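Cytochrome C, class II (PDB 4ULV) binds a covalently attached heme c and probably serves in electron transfer or the sensing of diatomic gases. Local coordinates at residues A[17-29]-A[40-52]. Numbering follows the deposited sequence.
Sequences GLIAYNFGDMGAM and VFSTRADNVAALS. With HEC (heme c), chain C.
R44 reaches across to N22 and D25, the polar centre of an antiparallel helix pair whose segment axes come within 8.8 Å at a crossing angle of -151°. Its NE comes to D25 OD2 from above the carboxylate plane, 2.8 Å away, in a salt bridge; a water also joins D25 OD2 to R44 NH2, and D25 OD1 makes a second salt bridge, to K34 NZ. R44 NH1 gives a hydrogen bond of 3.0 Å to N22 OD1, while N47 ND2 approaches that oxygen from the opposite face of the amide at 3.1 Å. N22 ND2 turns back to L18 O, fixing the amide's rotation. The Y21 ring stands nearly perpendicular to the guanidinium, with CE2 over its face. With an alanine in place of R44, D25 OD2 is likely to lose its charged mate and N22 OD1 one of its two donors. On the apolar flank M26, bent at chi3 (73°), lays CE over the F41 ring, 3.9 Å from its centroid, in a CH-pi contact; SD, 5.1 Å from the centroid, adds a Met-aromatic one. The V48 side chain is a knob in the hole formed by I19, N22, F23 and M26; I19 CG1 presses tightly on L51 CB at 3.5 Å. Within the four-helix bundle of cytochromes c', helices 78-98 and 104-125 cover M26 through L95 and F111, I19, A20 and F23 touch the heme, and the second subunit packs beside Y21 and R44, its E57 bonding to both.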
ATOM      1  N   GLY A  17       0.893   8.005   3.403  1.00  9.05           N
ATOM      2  CA  GLY A  17       1.967   7.772   4.301  1.00  9.93           C
ATOM      3  C   GLY A  17       2.948   6.702   3.866  1.00  9.05           C
ATOM      4  O   GLY A  17       4.148   6.779   4.072  1.00 10.27           O
ATOM      5  N   LEU A  18       2.367   5.626   3.382  1.00  9.36           N
ATOM      6  CA  LEU A  18       3.198   4.506   2.865  1.00  8.13           C
ATOM      7  C   LEU A  18       4.037   4.931   1.628  1.00  8.34           C
ATOM      8  O   LEU A  18       5.211   4.559   1.537  1.00  9.38           O
ATOM      9  CB  LEU A  18       2.390   3.278   2.582  1.00  7.88           C
ATOM     10  CG  LEU A  18       1.651   2.656   3.765  1.00 10.84           C
ATOM     11  CD1 LEU A  18       0.822   1.540   3.173  1.00 12.94           C
ATOM     12  CD2 LEU A  18       2.570   2.159   4.823  1.00 13.83           C
ATOM     13  N   ILE A  19       3.391   5.710   0.793  1.00  8.45           N
ATOM     14  CA  ILE A  19       4.108   6.254  -0.398  1.00  9.36           C
ATOM     15  C   ILE A  19       5.284   7.072   0.116  1.00  9.11           C
ATOM     16  O   ILE A  19       6.441   6.955  -0.385  1.00 11.40           O
ATOM     17  CB  ILE A  19       3.174   7.087  -1.250  1.00  9.82           C
ATOM     18  CG1 ILE A  19       2.180   6.200  -1.972  1.00 10.56           C
ATOM     19  CG2 ILE A  19       3.918   7.992  -2.222  1.00  9.90           C
ATOM     20  CD1 ILE A  19       1.043   6.936  -2.608  1.00 10.62           C
ATOM     21  N   ALA A  20       5.014   7.961   1.085  1.00  9.59           N
ATOM     22  CA  ALA A  20       6.066   8.911   1.587  1.00  8.71           C
ATOM     23  C   ALA A  20       7.223   8.138   2.212  1.00  9.50           C
ATOM     24  O   ALA A  20       8.398   8.478   2.039  1.00 10.75           O
ATOM     25  CB  ALA A  20       5.510   9.905   2.559  1.00  9.42           C
ATOM     26  N   TYR A  21       6.937   7.080   2.947  1.00  9.61           N
ATOM     27  CA  TYR A  21       8.005   6.311   3.570  1.00 10.16           C
ATOM     28  C   TYR A  21       8.935   5.693   2.508  1.00  9.74           C
ATOM     29  O   TYR A  21      10.145   5.757   2.639  1.00 10.31           O
ATOM     30  CB  TYR A  21       7.439   5.198   4.476  1.00 11.25           C
ATOM     31  CG  TYR A  21       8.465   4.283   5.065  1.00 11.12           C
ATOM     32  CD1 TYR A  21       9.142   4.612   6.237  1.00 15.60           C
ATOM     33  CD2 TYR A  21       8.845   3.107   4.383  1.00 12.63           C
ATOM     34  CE1 TYR A  21      10.109   3.778   6.774  1.00 19.30           C
ATOM     35  CE2 TYR A  21       9.827   2.264   4.908  1.00 15.22           C
ATOM     36  CZ  TYR A  21      10.477   2.625   6.081  1.00 15.95           C
ATOM     37  OH  TYR A  21      11.427   1.835   6.631  1.00 21.26           O
ATOM     38  N   ASN A  22       8.338   5.125   1.486  1.00  8.56           N
ATOM     39  CA  ASN A  22       9.132   4.475   0.469  1.00  7.49           C
ATOM     40  C   ASN A  22       9.864   5.468  -0.422  1.00  9.50           C
ATOM     41  O   ASN A  22      11.056   5.295  -0.658  1.00 10.74           O
ATOM     42  CB  ASN A  22       8.216   3.514  -0.341  1.00  8.89           C
ATOM     43  CG  ASN A  22       7.958   2.210   0.387  1.00 11.21           C
ATOM     44  OD1 ASN A  22       8.793   1.327   0.356  1.00 11.54           O
ATOM     45  ND2 ASN A  22       6.858   2.149   1.133  1.00 12.15           N
ATOM     46  N   PHE A  23       9.145   6.502  -0.826  1.00  9.01           N
ATOM     47  CA  PHE A  23       9.761   7.531  -1.660  1.00 10.26           C
ATOM     48  C   PHE A  23      10.872   8.253  -0.899  1.00  9.79           C
ATOM     49  O   PHE A  23      11.919   8.635  -1.472  1.00 10.98           O
ATOM     50  CB  PHE A  23       8.688   8.518  -2.102  1.00 10.13           C
ATOM     51  CG  PHE A  23       9.132   9.468  -3.201  1.00  9.86           C
ATOM     52  CD1 PHE A  23       9.337   8.999  -4.465  1.00 11.97           C
ATOM     53  CD2 PHE A  23       9.244  10.809  -2.980  1.00 11.41           C
ATOM     54  CE1 PHE A  23       9.746   9.813  -5.497  1.00 13.11           C
ATOM     55  CE2 PHE A  23       9.635  11.648  -3.984  1.00 12.40           C
ATOM     56  CZ  PHE A  23       9.868  11.148  -5.270  1.00 11.81           C
ATOM     57  N   GLY A  24      10.653   8.510   0.376  1.00  9.10           N
ATOM     58  CA  GLY A  24      11.647   9.134   1.258  1.00  9.91           C
ATOM     59  C   GLY A  24      12.913   8.352   1.449  1.00  9.76           C
ATOM     60  O   GLY A  24      14.020   8.866   1.413  1.00 11.33           O
ATOM     61  N   ASP A  25      12.744   7.025   1.564  1.00 10.42           N
ATOM     62  CA  ASP A  25      13.917   6.151   1.617  1.00 10.27           C
ATOM     63  C   ASP A  25      14.753   6.194   0.365  1.00  9.65           C
ATOM     64  O   ASP A  25      15.997   6.241   0.409  1.00 11.35           O
ATOM     65  CB  ASP A  25      13.554   4.715   2.004  1.00 11.58           C
ATOM     66  CG  ASP A  25      14.768   3.912   2.402  1.00 13.58           C
ATOM     67  OD1 ASP A  25      15.397   4.270   3.419  1.00 15.48           O
ATOM     68  OD2 ASP A  25      15.078   2.908   1.692  1.00 14.30           O
ATOM     69  N   MET A  26      14.062   6.172  -0.770  1.00  9.26           N
ATOM     70  CA  MET A  26      14.726   6.259  -2.049  1.00  8.75           C
ATOM     71  C   MET A  26      15.500   7.599  -2.129  1.00 10.29           C
ATOM     72  O   MET A  26      16.660   7.630  -2.557  1.00 11.23           O
ATOM     73  CB  MET A  26      13.677   6.182  -3.157  1.00 11.05           C
ATOM     74  CG  MET A  26      13.023   4.804  -3.206  1.00 11.68           C
ATOM     75  SD  MET A  26      11.501   4.822  -4.212  1.00 15.30           S
ATOM     76  CE  MET A  26      12.353   4.949  -5.672  1.00  7.89           C
ATOM     77  N   GLY A  27      14.844   8.677  -1.714  1.00 10.05           N
ATOM     78  CA  GLY A  27      15.496  10.008  -1.829  1.00  9.83           C
ATOM     79  C   GLY A  27      16.674  10.060  -0.861  1.00 10.00           C
ATOM     80  O   GLY A  27      17.759  10.590  -1.260  1.00 12.73           O
ATOM     81  N   ALA A  28      16.584   9.460   0.323  1.00 10.73           N
ATOM     82  CA  ALA A  28      17.751   9.424   1.248  1.00 12.32           C
ATOM     83  C   ALA A  28      18.963   8.761   0.618  1.00 11.32           C
ATOM     84  O   ALA A  28      20.087   9.213   0.790  1.00 14.02           O
ATOM     85  CB  ALA A  28      17.397   8.754   2.577  1.00 11.95           C
ATOM     86  N   MET A  29      18.744   7.668  -0.116  1.00 11.91           N
ATOM     87  CA  MET A  29      19.830   6.988  -0.768  1.00  9.72           C
ATOM     88  C   MET A  29      20.440   7.833  -1.912  1.00 12.37           C
ATOM     89  O   MET A  29      21.684   7.827  -2.114  1.00 21.74           O
ATOM     90  CB  MET A  29      19.350   5.690  -1.389  1.00 10.19           C
ATOM     91  CG  MET A  29      18.963   4.607  -0.380  1.00  9.71           C
ATOM     92  SD  MET A  29      18.629   3.022  -1.203  1.00 12.93           S
ATOM     93  CE  MET A  29      18.205   2.041   0.214  1.00 14.79           C
ATOM     94  N   VAL A  40      17.130  -2.653  -3.054  1.00  8.72           N
ATOM     95  CA  VAL A  40      16.145  -2.027  -2.173  1.00  9.46           C
ATOM     96  C   VAL A  40      15.508  -0.855  -2.873  1.00  8.08           C
ATOM     97  O   VAL A  40      14.289  -0.653  -2.847  1.00  9.06           O
ATOM     98  CB  VAL A  40      16.751  -1.639  -0.834  1.00  9.80           C
ATOM     99  CG1 VAL A  40      15.768  -0.835  -0.004  1.00  8.96           C
ATOM    100  CG2 VAL A  40      17.182  -2.895  -0.093  1.00 10.46           C
ATOM    101  N   PHE A  41      16.375  -0.006  -3.505  1.00  8.64           N
ATOM    102  CA  PHE A  41      15.831   1.161  -4.202  1.00  9.84           C
ATOM    103  C   PHE A  41      14.761   0.721  -5.229  1.00  8.79           C
ATOM    104  O   PHE A  41      13.726   1.380  -5.400  1.00  9.28           O
ATOM    105  CB  PHE A  41      16.978   1.953  -4.879  1.00  9.52           C
ATOM    106  CG  PHE A  41      16.566   3.225  -5.544  1.00  9.63           C
ATOM    107  CD1 PHE A  41      16.092   3.234  -6.838  1.00 10.79           C
ATOM    108  CD2 PHE A  41      16.685   4.462  -4.871  1.00 10.67           C
ATOM    109  CE1 PHE A  41      15.664   4.385  -7.438  1.00 10.65           C
ATOM    110  CE2 PHE A  41      16.314   5.646  -5.490  1.00 11.14           C
ATOM    111  CZ  PHE A  41      15.848   5.615  -6.774  1.00  9.31           C
ATOM    112  N   SER A  42      15.105  -0.328  -5.999  1.00  8.41           N
ATOM    113  CA  SER A  42      14.193  -0.833  -7.026  1.00  8.52           C
ATOM    114  C   SER A  42      12.865  -1.331  -6.429  1.00  8.49           C
ATOM    115  O   SER A  42      11.832  -1.029  -6.921  1.00  9.10           O
ATOM    116  CB  SER A  42      14.861  -1.967  -7.803  1.00 11.05           C
ATOM    117  OG  SER A  42      13.919  -2.552  -8.687  1.00 11.26           O
ATOM    118  N   THR A  43      12.976  -2.103  -5.370  1.00  8.69           N
ATOM    119  CA  THR A  43      11.731  -2.665  -4.797  1.00  9.72           C
ATOM    120  C   THR A  43      10.877  -1.543  -4.122  1.00  9.49           C
ATOM    121  O   THR A  43       9.630  -1.613  -4.198  1.00 10.74           O
ATOM    122  CB  THR A  43      12.020  -3.869  -3.927  1.00 11.11           C
ATOM    123  OG1 THR A  43      10.893  -4.768  -4.011  1.00 14.63           O
ATOM    124  CG2 THR A  43      12.333  -3.466  -2.535  1.00 10.63           C
ATOM    125  N   ARG A  44      11.542  -0.504  -3.623  1.00  9.05           N
ATOM    126  CA  ARG A  44      10.823   0.661  -3.157  1.00 10.00           C
ATOM    127  C   ARG A  44      10.135   1.379  -4.279  1.00  8.57           C
ATOM    128  O   ARG A  44       9.006   1.863  -4.132  1.00  9.91           O
ATOM    129  CB  ARG A  44      11.689   1.584  -2.309  1.00 10.90           C
ATOM    130  CG  ARG A  44      12.080   0.884  -0.988  1.00 12.85           C
ATOM    131  CD  ARG A  44      12.150   1.837   0.107  1.00 12.99           C
ATOM    132  NE  ARG A  44      12.841   1.317   1.222  1.00 10.11           N
ATOM    133  CZ  ARG A  44      12.270   0.584   2.170  1.00 11.71           C
ATOM    134  NH1 ARG A  44      11.006   0.244   2.057  1.00 11.60           N
ATOM    135  NH2 ARG A  44      13.013   0.215   3.192  1.00 13.87           N
ATOM    136  N   ALA A  45      10.821   1.469  -5.434  1.00  8.78           N
ATOM    137  CA  ALA A  45      10.166   2.073  -6.561  1.00  8.46           C
ATOM    138  C   ALA A  45       8.947   1.263  -6.999  1.00  7.95           C
ATOM    139  O   ALA A  45       7.895   1.828  -7.361  1.00  9.06           O
ATOM    140  CB  ALA A  45      11.181   2.198  -7.735  1.00  7.96           C
ATOM    141  N   ASP A  46       9.052  -0.059  -6.952  1.00  7.66           N
ATOM    142  CA  ASP A  46       7.896  -0.912  -7.281  1.00  8.31           C
ATOM    143  C   ASP A  46       6.786  -0.692  -6.222  1.00  8.34           C
ATOM    144  O   ASP A  46       5.620  -0.577  -6.584  1.00  9.28           O
ATOM    145  CB  ASP A  46       8.334  -2.375  -7.320  1.00  8.72           C
ATOM    146  CG  ASP A  46       9.292  -2.700  -8.495  1.00 10.53           C
ATOM    147  OD1 ASP A  46       9.113  -2.074  -9.539  1.00 13.41           O
ATOM    148  OD2 ASP A  46      10.227  -3.516  -8.333  1.00 13.11           O
ATOM    149  N   ASN A  47       7.158  -0.532  -4.946  1.00  8.90           N
ATOM    150  CA  ASN A  47       6.157  -0.207  -3.894  1.00  9.86           C
ATOM    151  C   ASN A  47       5.444   1.099  -4.230  1.00  8.54           C
ATOM    152  O   ASN A  47       4.217   1.219  -4.180  1.00  8.98           O
ATOM    153  CB  ASN A  47       6.781  -0.074  -2.559  1.00  9.78           C
ATOM    154  CG  ASN A  47       7.256  -1.390  -1.960  1.00  9.48           C
ATOM    155  OD1 ASN A  47       6.828  -2.476  -2.431  1.00  9.88           O
ATOM    156  ND2 ASN A  47       8.041  -1.365  -0.912  1.00  8.32           N
ATOM    157  N   VAL A  48       6.232   2.134  -4.560  1.00  8.75           N
ATOM    158  CA  VAL A  48       5.611   3.406  -4.913  1.00 10.14           C
ATOM    159  C   VAL A  48       4.675   3.327  -6.129  1.00  8.35           C
ATOM    160  O   VAL A  48       3.595   3.883  -6.202  1.00  9.52           O
ATOM    161  CB  VAL A  48       6.692   4.564  -5.076  1.00  9.24           C
ATOM    162  CG1 VAL A  48       6.052   5.849  -5.577  1.00 10.40           C
ATOM    163  CG2 VAL A  48       7.390   4.793  -3.732  1.00  9.32           C
ATOM    164  N   ALA A  49       5.130   2.623  -7.172  1.00  8.45           N
ATOM    165  CA  ALA A  49       4.304   2.509  -8.342  1.00  8.64           C
ATOM    166  C   ALA A  49       2.948   1.766  -8.028  1.00  8.76           C
ATOM    167  O   ALA A  49       1.924   2.189  -8.508  1.00  9.92           O
ATOM    168  CB  ALA A  49       5.037   1.737  -9.459  1.00  8.91           C
ATOM    169  N   ALA A  50       3.000   0.748  -7.174  1.00  7.66           N
ATOM    170  CA  ALA A  50       1.766   0.034  -6.778  1.00  8.26           C
ATOM    171  C   ALA A  50       0.905   0.882  -5.879  1.00  8.59           C
ATOM    172  O   ALA A  50      -0.301   1.005  -6.038  1.00  9.83           O
ATOM    173  CB  ALA A  50       2.127  -1.263  -6.075  1.00  9.99           C
ATOM    174  N   LEU A  51       1.548   1.536  -4.918  1.00  8.95           N
ATOM    175  CA  LEU A  51       0.848   2.396  -3.946  1.00  9.32           C
ATOM    176  C   LEU A  51       0.185   3.578  -4.569  1.00  8.56           C
ATOM    177  O   LEU A  51      -0.830   4.093  -4.126  1.00  9.84           O
ATOM    178  CB  LEU A  51       1.747   2.828  -2.797  1.00 10.57           C
ATOM    179  CG  LEU A  51       2.168   1.760  -1.778  1.00 11.32           C
ATOM    180  CD1 LEU A  51       3.426   2.172  -1.000  1.00 10.70           C
ATOM    181  CD2 LEU A  51       1.024   1.367  -0.803  1.00 13.56           C
ATOM    182  N   SER A  52       0.810   4.097  -5.655  1.00  8.68           N
ATOM    183  CA  SER A  52       0.285   5.242  -6.315  1.00 10.60           C
ATOM    184  C   SER A  52      -1.116   5.083  -6.848  1.00  9.75           C
ATOM    185  O   SER A  52      -1.846   6.051  -7.052  1.00 10.92           O
ATOM    186  CB  SER A  52       1.222   5.688  -7.463  1.00  8.36           C
ATOM    187  OG  SER A  52       1.106   4.821  -8.573  1.00  9.66           O
TER
HETATM  188 FE   HEC C 129       0.186  13.556  -1.447  1.00 10.11          FE
HETATM  189  CHA HEC C 129      -1.487  13.848   1.537  1.00 10.84           C
HETATM  190  CHB HEC C 129       2.885  12.404   0.208  1.00  9.06           C
HETATM  191  CHC HEC C 129       1.586  12.661  -4.407  1.00  9.45           C
HETATM  192  CHD HEC C 129      -2.590  14.616  -3.088  1.00  8.68           C
HETATM  193  NA  HEC C 129       0.591  13.162   0.565  1.00  9.71           N
HETATM  194  C1A HEC C 129      -0.181  13.362   1.651  1.00  9.47           C
HETATM  195  C2A HEC C 129       0.489  13.029   2.836  1.00 10.58           C
HETATM  196  C3A HEC C 129       1.730  12.620   2.457  1.00 10.00           C
HETATM  197  C4A HEC C 129       1.769  12.705   1.028  1.00  9.52           C
HETATM  198  CMA HEC C 129       2.846  12.190   3.346  1.00 10.94           C
HETATM  199  CAA HEC C 129      -0.086  13.132   4.254  1.00 10.55           C
HETATM  200  CBA HEC C 129      -0.810  11.823   4.623  1.00 10.95           C
HETATM  201  CGA HEC C 129      -1.329  11.820   6.058  1.00 14.79           C
HETATM  202  O1A HEC C 129      -2.332  12.481   6.318  1.00 18.70           O
HETATM  203  O2A HEC C 129      -0.738  11.113   6.889  1.00 22.51           O
HETATM  204  NB  HEC C 129       1.911  12.575  -2.024  1.00  9.90           N
HETATM  205  C1B HEC C 129       2.975  12.280  -1.225  1.00  9.80           C
HETATM  206  C2B HEC C 129       4.136  11.933  -1.930  1.00  9.43           C
HETATM  207  C3B HEC C 129       3.717  12.012  -3.225  1.00  8.96           C
HETATM  208  C4B HEC C 129       2.384  12.405  -3.289  1.00  9.07           C
HETATM  209  CMB HEC C 129       5.478  11.655  -1.383  1.00 10.56           C
HETATM  210  CAB HEC C 129       4.509  11.760  -4.497  1.00  9.67           C
HETATM  211  CBB HEC C 129       5.492  10.598  -4.427  1.00  9.97           C
HETATM  212  NC  HEC C 129      -0.416  13.556  -3.460  1.00  9.34           N
HETATM  213  C1C HEC C 129       0.340  13.218  -4.576  1.00  8.64           C
HETATM  214  C2C HEC C 129      -0.375  13.493  -5.757  1.00  8.59           C
HETATM  215  C3C HEC C 129      -1.600  14.044  -5.385  1.00  9.51           C
HETATM  216  C4C HEC C 129      -1.553  14.061  -3.941  1.00  9.35           C
HETATM  217  CMC HEC C 129       0.185  13.231  -7.158  1.00  8.90           C
HETATM  218  CAC HEC C 129      -2.724  14.571  -6.223  1.00 10.14           C
HETATM  219  CBC HEC C 129      -2.946  14.032  -7.603  1.00  9.88           C
HETATM  220  ND  HEC C 129      -1.744  14.105  -0.878  1.00  9.35           N
HETATM  221  C1D HEC C 129      -2.684  14.621  -1.657  1.00  9.75           C
HETATM  222  C2D HEC C 129      -3.787  15.147  -0.922  1.00  9.93           C
HETATM  223  C3D HEC C 129      -3.509  14.833   0.378  1.00  9.65           C
HETATM  224  C4D HEC C 129      -2.217  14.249   0.389  1.00 10.67           C
HETATM  225  CMD HEC C 129      -5.008  15.783  -1.445  1.00 10.70           C
HETATM  226  CAD HEC C 129      -4.402  15.057   1.558  1.00  8.98           C
HETATM  227  CBD HEC C 129      -5.135  13.790   2.007  1.00  9.38           C
HETATM  228  CGD HEC C 129      -6.053  14.013   3.224  1.00 10.29           C
HETATM  229  O1D HEC C 129      -5.575  14.731   4.173  1.00 12.10           O
HETATM  230  O2D HEC C 129      -7.193  13.535   3.134  1.00 11.27           O
HETATM  231  O   HOH W   1      15.863   0.922   3.321  1.00 17.31           O